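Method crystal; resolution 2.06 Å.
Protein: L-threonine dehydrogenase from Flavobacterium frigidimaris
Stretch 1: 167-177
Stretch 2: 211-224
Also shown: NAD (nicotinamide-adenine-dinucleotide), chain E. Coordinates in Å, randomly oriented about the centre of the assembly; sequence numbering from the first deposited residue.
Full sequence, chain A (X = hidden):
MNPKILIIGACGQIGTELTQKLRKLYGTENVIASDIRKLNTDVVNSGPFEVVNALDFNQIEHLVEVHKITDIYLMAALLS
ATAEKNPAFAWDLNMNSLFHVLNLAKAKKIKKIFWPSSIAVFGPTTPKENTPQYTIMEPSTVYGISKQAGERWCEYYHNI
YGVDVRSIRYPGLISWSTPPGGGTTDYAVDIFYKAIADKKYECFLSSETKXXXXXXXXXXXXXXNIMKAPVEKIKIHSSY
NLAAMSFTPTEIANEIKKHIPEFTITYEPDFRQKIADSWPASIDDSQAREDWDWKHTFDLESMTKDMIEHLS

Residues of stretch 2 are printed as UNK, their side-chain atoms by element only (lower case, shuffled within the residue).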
# COMPACT_ATOMS: atom_id res chain seq x y z
N SER A 167 4.99 9.19 12.73
CA SER A 167 5.87 8.16 12.20
C SER A 167 7.12 8.69 11.51
O SER A 167 7.17 9.82 11.04
CB SER A 167 5.09 7.30 11.20
OG SER A 167 5.90 6.26 10.68
N ILE A 168 8.15 7.84 11.48
CA ILE A 168 9.39 8.16 10.80
C ILE A 168 9.89 6.91 10.08
O ILE A 168 9.72 5.78 10.56
CB ILE A 168 10.50 8.68 11.77
CG1 ILE A 168 10.71 7.71 12.93
CG2 ILE A 168 10.11 10.06 12.32
CD1 ILE A 168 11.66 8.26 13.99
N ARG A 169 10.48 7.11 8.91
CA ARG A 169 11.01 6.01 8.12
C ARG A 169 12.46 5.78 8.53
O ARG A 169 13.38 6.30 7.89
CB ARG A 169 10.90 6.36 6.63
CG ARG A 169 9.47 6.53 6.11
CD ARG A 169 9.44 7.24 4.75
NE ARG A 169 8.08 7.38 4.21
CZ ARG A 169 7.72 8.31 3.33
NH1 ARG A 169 8.61 9.19 2.88
NH2 ARG A 169 6.46 8.38 2.92
N TYR A 170 12.68 5.02 9.61
CA TYR A 170 14.04 4.75 10.08
C TYR A 170 14.92 4.12 9.00
O TYR A 170 14.48 3.24 8.26
CB TYR A 170 14.07 3.73 11.22
CG TYR A 170 13.41 4.05 12.54
CD1 TYR A 170 13.71 5.20 13.27
CD2 TYR A 170 12.55 3.12 13.12
CE1 TYR A 170 13.17 5.40 14.55
CE2 TYR A 170 12.01 3.31 14.39
CZ TYR A 170 12.33 4.45 15.10
OH TYR A 170 11.78 4.60 16.35
N PRO A 171 16.18 4.58 8.88
CA PRO A 171 17.04 3.95 7.87
C PRO A 171 17.60 2.71 8.61
O PRO A 171 17.07 2.35 9.66
CB PRO A 171 18.10 5.02 7.60
CG PRO A 171 18.16 5.80 8.86
CD PRO A 171 16.71 5.89 9.28
N GLY A 172 18.62 2.06 8.07
CA GLY A 172 19.18 0.91 8.77
C GLY A 172 19.75 1.35 10.11
O GLY A 172 20.56 2.27 10.15
N LEU A 173 19.33 0.70 11.20
CA LEU A 173 19.80 1.09 12.54
C LEU A 173 20.92 0.22 13.11
O LEU A 173 20.94 -1.00 12.93
CB LEU A 173 18.63 1.11 13.53
CG LEU A 173 17.46 2.05 13.22
CD1 LEU A 173 16.57 2.14 14.46
CD2 LEU A 173 17.97 3.43 12.84
N ILE A 174 21.84 0.86 13.83
CA ILE A 174 23.00 0.19 14.41
C ILE A 174 23.05 0.35 15.93
O ILE A 174 22.96 1.47 16.45
CB ILE A 174 24.28 0.76 13.78
CG1 ILE A 174 24.22 0.56 12.26
CG2 ILE A 174 25.52 0.08 14.36
CD1 ILE A 174 25.07 1.54 11.46
N SER A 175 23.19 -0.76 16.65
CA SER A 175 23.23 -0.70 18.11
C SER A 175 24.14 -1.77 18.71
O SER A 175 24.53 -2.72 18.04
CB SER A 175 21.83 -0.86 18.70
OG SER A 175 21.34 -2.16 18.46
N TRP A 176 24.45 -1.60 19.99
CA TRP A 176 25.33 -2.49 20.74
C TRP A 176 24.64 -3.24 21.89
O TRP A 176 25.17 -4.23 22.39
CB TRP A 176 26.49 -1.69 21.33
CG TRP A 176 26.02 -0.52 22.15
CD1 TRP A 176 25.86 0.77 21.72
CD2 TRP A 176 25.57 -0.55 23.51
NE1 TRP A 176 25.34 1.54 22.73
CE2 TRP A 176 25.15 0.76 23.84
CE3 TRP A 176 25.49 -1.56 24.48
CZ2 TRP A 176 24.64 1.09 25.10
CZ3 TRP A 176 24.98 -1.23 25.74
CH2 TRP A 176 24.57 0.09 26.04
N SER A 177 23.46 -2.78 22.31
CA SER A 177 22.78 -3.41 23.44
C SER A 177 21.94 -4.66 23.17
O SER A 177 21.81 -5.51 24.05
CB SER A 177 21.89 -2.39 24.16
OG SER A 177 20.85 -1.94 23.31
N UNK A 211 24.01 2.41 1.52
CA UNK A 211 22.69 2.47 2.14
C UNK A 211 22.58 3.55 3.19
O UNK A 211 23.59 4.03 3.72
c UNK A 211 22.36 1.13 2.80
c UNK A 211 20.30 -1.65 2.63
c UNK A 211 22.42 -0.07 1.87
s UNK A 211 22.07 -1.59 2.79
N UNK A 212 21.34 3.97 3.50
CA UNK A 212 21.06 5.00 4.51
C UNK A 212 21.11 4.30 5.87
O UNK A 212 20.43 3.29 6.08
c UNK A 212 20.14 3.71 2.69
c UNK A 212 19.45 5.04 2.74
c UNK A 212 19.64 5.44 4.18
N UNK A 213 21.92 4.83 6.78
CA UNK A 213 22.06 4.24 8.11
C UNK A 213 21.95 5.29 9.20
O UNK A 213 22.03 6.49 8.93
c UNK A 213 23.61 2.37 7.27
c UNK A 213 23.42 3.55 8.22
s UNK A 213 22.97 0.82 7.94
c UNK A 213 23.76 -0.37 6.84
N UNK A 214 21.76 4.83 10.43
CA UNK A 214 21.66 5.72 11.58
C UNK A 214 22.03 4.98 12.86
O UNK A 214 21.68 3.81 13.04
c UNK A 214 18.44 9.04 11.47
c UNK A 214 20.03 7.23 12.86
s UNK A 214 18.37 7.92 12.90
c UNK A 214 20.23 6.26 11.71
N UNK A 215 22.76 5.65 13.75
CA UNK A 215 23.15 5.04 15.01
C UNK A 215 21.90 5.06 15.90
O UNK A 215 21.12 6.01 15.83
c UNK A 215 25.59 5.83 17.83
c UNK A 215 24.27 5.86 15.68
c UNK A 215 25.07 3.74 16.80
o UNK A 215 27.02 3.13 19.84
c UNK A 215 26.27 5.17 18.85
c UNK A 215 26.35 3.79 18.83
c UNK A 215 25.75 3.06 17.82
c UNK A 215 24.98 5.13 16.80
N UNK A 216 21.72 4.03 16.72
CA UNK A 216 20.53 3.94 17.57
C UNK A 216 20.25 5.16 18.45
O UNK A 216 19.10 5.56 18.61
c UNK A 216 18.34 0.32 17.55
c UNK A 216 19.30 2.35 19.20
c UNK A 216 20.60 2.68 18.44
s UNK A 216 17.90 1.98 18.11
N UNK A 217 21.29 5.77 19.02
CA UNK A 217 21.09 6.95 19.87
C UNK A 217 20.31 8.03 19.11
O UNK A 217 19.47 8.72 19.68
c UNK A 217 23.16 6.64 21.30
c UNK A 217 22.43 7.54 20.32
o UNK A 217 24.12 7.13 21.93
o UNK A 217 22.79 5.46 21.45
N UNK A 218 20.62 8.17 17.83
CA UNK A 218 19.97 9.16 16.99
C UNK A 218 18.53 8.73 16.72
O UNK A 218 17.60 9.54 16.81
o UNK A 218 22.90 10.06 15.05
o UNK A 218 21.89 11.15 16.65
c UNK A 218 20.74 9.31 15.68
c UNK A 218 21.93 10.24 15.80
N UNK A 219 18.35 7.46 16.39
CA UNK A 219 17.02 6.94 16.11
C UNK A 219 16.11 7.16 17.32
O UNK A 219 14.95 7.54 17.16
c UNK A 219 17.09 5.46 15.77
N UNK A 220 16.64 6.94 18.52
CA UNK A 220 15.86 7.12 19.74
C UNK A 220 15.51 8.60 19.98
O UNK A 220 14.39 8.93 20.34
c UNK A 220 15.83 6.86 22.24
c UNK A 220 16.90 5.09 20.80
c UNK A 220 16.63 6.59 20.97
c UNK A 220 15.64 4.25 20.61
N UNK A 221 16.48 9.48 19.78
CA UNK A 221 16.23 10.91 19.96
C UNK A 221 15.15 11.36 18.99
O UNK A 221 14.25 12.13 19.35
o UNK A 221 19.67 11.98 20.74
c UNK A 221 17.52 11.70 19.73
c UNK A 221 18.49 11.60 20.90
o UNK A 221 18.07 11.14 21.98
N UNK A 222 15.22 10.87 17.76
CA UNK A 222 14.24 11.22 16.73
C UNK A 222 12.85 10.80 17.18
O UNK A 222 11.90 11.58 17.11
c UNK A 222 14.60 10.53 15.42
N UNK A 223 12.74 9.55 17.63
CA UNK A 223 11.47 9.00 18.08
C UNK A 223 10.86 9.82 19.20
O UNK A 223 9.68 10.18 19.15
c UNK A 223 11.66 7.54 18.57
c UNK A 223 10.32 6.95 19.00
o UNK A 223 12.21 6.75 17.52
N UNK A 224 11.65 10.11 20.22
CA UNK A 224 11.17 10.89 21.36
C UNK A 224 10.84 12.33 20.99
O UNK A 224 9.83 12.87 21.43
c UNK A 224 12.42 9.44 22.99
c UNK A 224 12.22 10.88 22.50
c UNK A 224 11.78 11.80 23.63
c UNK A 224 13.48 9.31 24.05
PA NAD E . 13.08 -6.41 16.61
O1A NAD E . 14.47 -6.33 17.16
O2A NAD E . 12.81 -7.57 15.72
O5B NAD E . 12.01 -6.26 17.76
C5B NAD E . 10.68 -6.66 17.58
C4B NAD E . 10.08 -7.01 18.91
O4B NAD E . 8.68 -7.23 18.71
C3B NAD E . 10.69 -8.31 19.50
O3B NAD E . 11.15 -8.11 20.85
C2B NAD E . 9.55 -9.32 19.36
O2B NAD E . 9.57 -10.30 20.39
C1B NAD E . 8.31 -8.41 19.42
N9A NAD E . 7.10 -9.04 18.89
C8A NAD E . 7.02 -9.82 17.73
N7A NAD E . 5.75 -10.23 17.60
C5A NAD E . 5.05 -9.72 18.63
C6A NAD E . 3.72 -9.87 19.00
N6A NAD E . 2.93 -10.67 18.32
N1A NAD E . 3.27 -9.25 20.13
C2A NAD E . 4.12 -8.48 20.92
N3A NAD E . 5.45 -8.35 20.59
C4A NAD E . 5.89 -8.98 19.45
O3 NAD E . 12.81 -5.12 15.70
PN NAD E . 13.37 -3.60 15.86
O1N NAD E . 13.34 -3.13 17.28
O2N NAD E . 14.60 -3.54 15.02
O5D NAD E . 12.24 -2.78 15.04
C5D NAD E . 11.12 -2.20 15.73
C4D NAD E . 10.27 -1.40 14.70
O4D NAD E . 11.10 -0.49 14.00
C3D NAD E . 9.64 -2.27 13.61
O3D NAD E . 8.39 -1.70 13.25
C2D NAD E . 10.57 -2.11 12.44
O2D NAD E . 9.88 -2.44 11.26
C1D NAD E . 11.00 -0.64 12.57
N1N NAD E . 12.28 -0.41 11.86
C2N NAD E . 13.44 -0.96 12.36
C3N NAD E . 14.64 -0.74 11.68
C7N NAD E . 15.94 -1.23 12.26
O7N NAD E . 17.05 -1.02 11.46
N7N NAD E . 16.02 -1.86 13.44
C4N NAD E . 14.66 0.01 10.49
C5N NAD E . 13.47 0.58 10.02
C6N NAD E . 12.28 0.35 10.69
O HOH W 1 25.52 4.54 22.54

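Position 211 carries an unbranched chain of two carbons, a sulfur and a terminal carbon that does not touch stretch 1, the signature of methionine; Met211 opens the strand. At 212 three carbons close a ring onto the backbone nitrogen. This ring meets that of Pro171, CB of 212 to Pro171 CB at 3.8 Å, and the carbonyl O of 212 accepts a hydrogen bond from Gly172 N at 3.0 Å; the residue is Pro212.

Position 213 again has two carbons, a sulfur and a carbon in an unbranched row. It pairs with Gly172 in a parallel bridge, the CA of 213 lying 4.5 Å from Gly172 CA, and its CB approaches Ile174 CD1 at 4.2 Å. The residue is Met213. The sulfur sits over the glycine, where an ideal CB on Gly172 would come within 2.8 Å of Met213 SD, a clash; the bare backbone leaves that space free.

The same four-atom chain recurs at 214, extended through its first two torsions and directed to the other face of the sheet, which it shares with Leu173. Its CB lies 3.6 Å from Pro171 CG and 3.8 Å from Leu173 CD2, and the residue is Met214. Its backbone bonds on both sides of the bridge, Met214 N to Gly172 O at 2.8 Å and Ile174 N to Met214 O at 3.1 Å.

At 215 one carbon leads to a six-carbon ring bearing an oxygen. A ring carbon lies 3.1 Å from Ile174 O, while the oxygen of 215 reaches the edge of the indole, 3.2 Å from Trp176 CD1: Tyr215. This residue ends the strand and occupies the N-cap position of the helix.

Position 216 has two carbons, a sulfur and a carbon, unbranched. Its N donates to Ile174 O at 2.9 Å, the last rung of the ladder, and its sulfur packs 3.9 Å from Leu173 CD1; this is Met216. Positions 217 and 218 each have two carbons, the second carrying two oxygens. A water links 217 to stretch 1, lying 3.0 Å from both one of its carboxylate oxygens and Trp176 NE1, while 218 makes no contact; they are Asp217 and Asp218.

At 219 a single carbon, CB, sits 3.6 Å from Leu173 CD1: Ala219. The four carbons at 220, forked at the first with one arm two carbons long, and the two carbons and two oxygens of the carboxylate at 221 do not touch stretch 1; they give Ile220 and Asp221. The lone carbon at 222, CB, lies 4.0 Å from Ile168 CD1: Ala222. At 223 one carbon bears an oxygen and a carbon, and the oxygen forms a very short hydrogen bond of 2.5 Å with Tyr170 OH: Thr223. Another forked four-carbon chain at 224, out of reach, is Ile224.

The contact thus joins a parallel strand ladder to an apolar helix packing in which small alanines admit Leu173 and Ile168. Between the ladder bonds, Leu173 N turns to NAD O7N at 2.9 Å, so the paired strand also holds the nicotinamide carboxamide.

Stretch 2 211-224: MPMMYMDDAIDATI
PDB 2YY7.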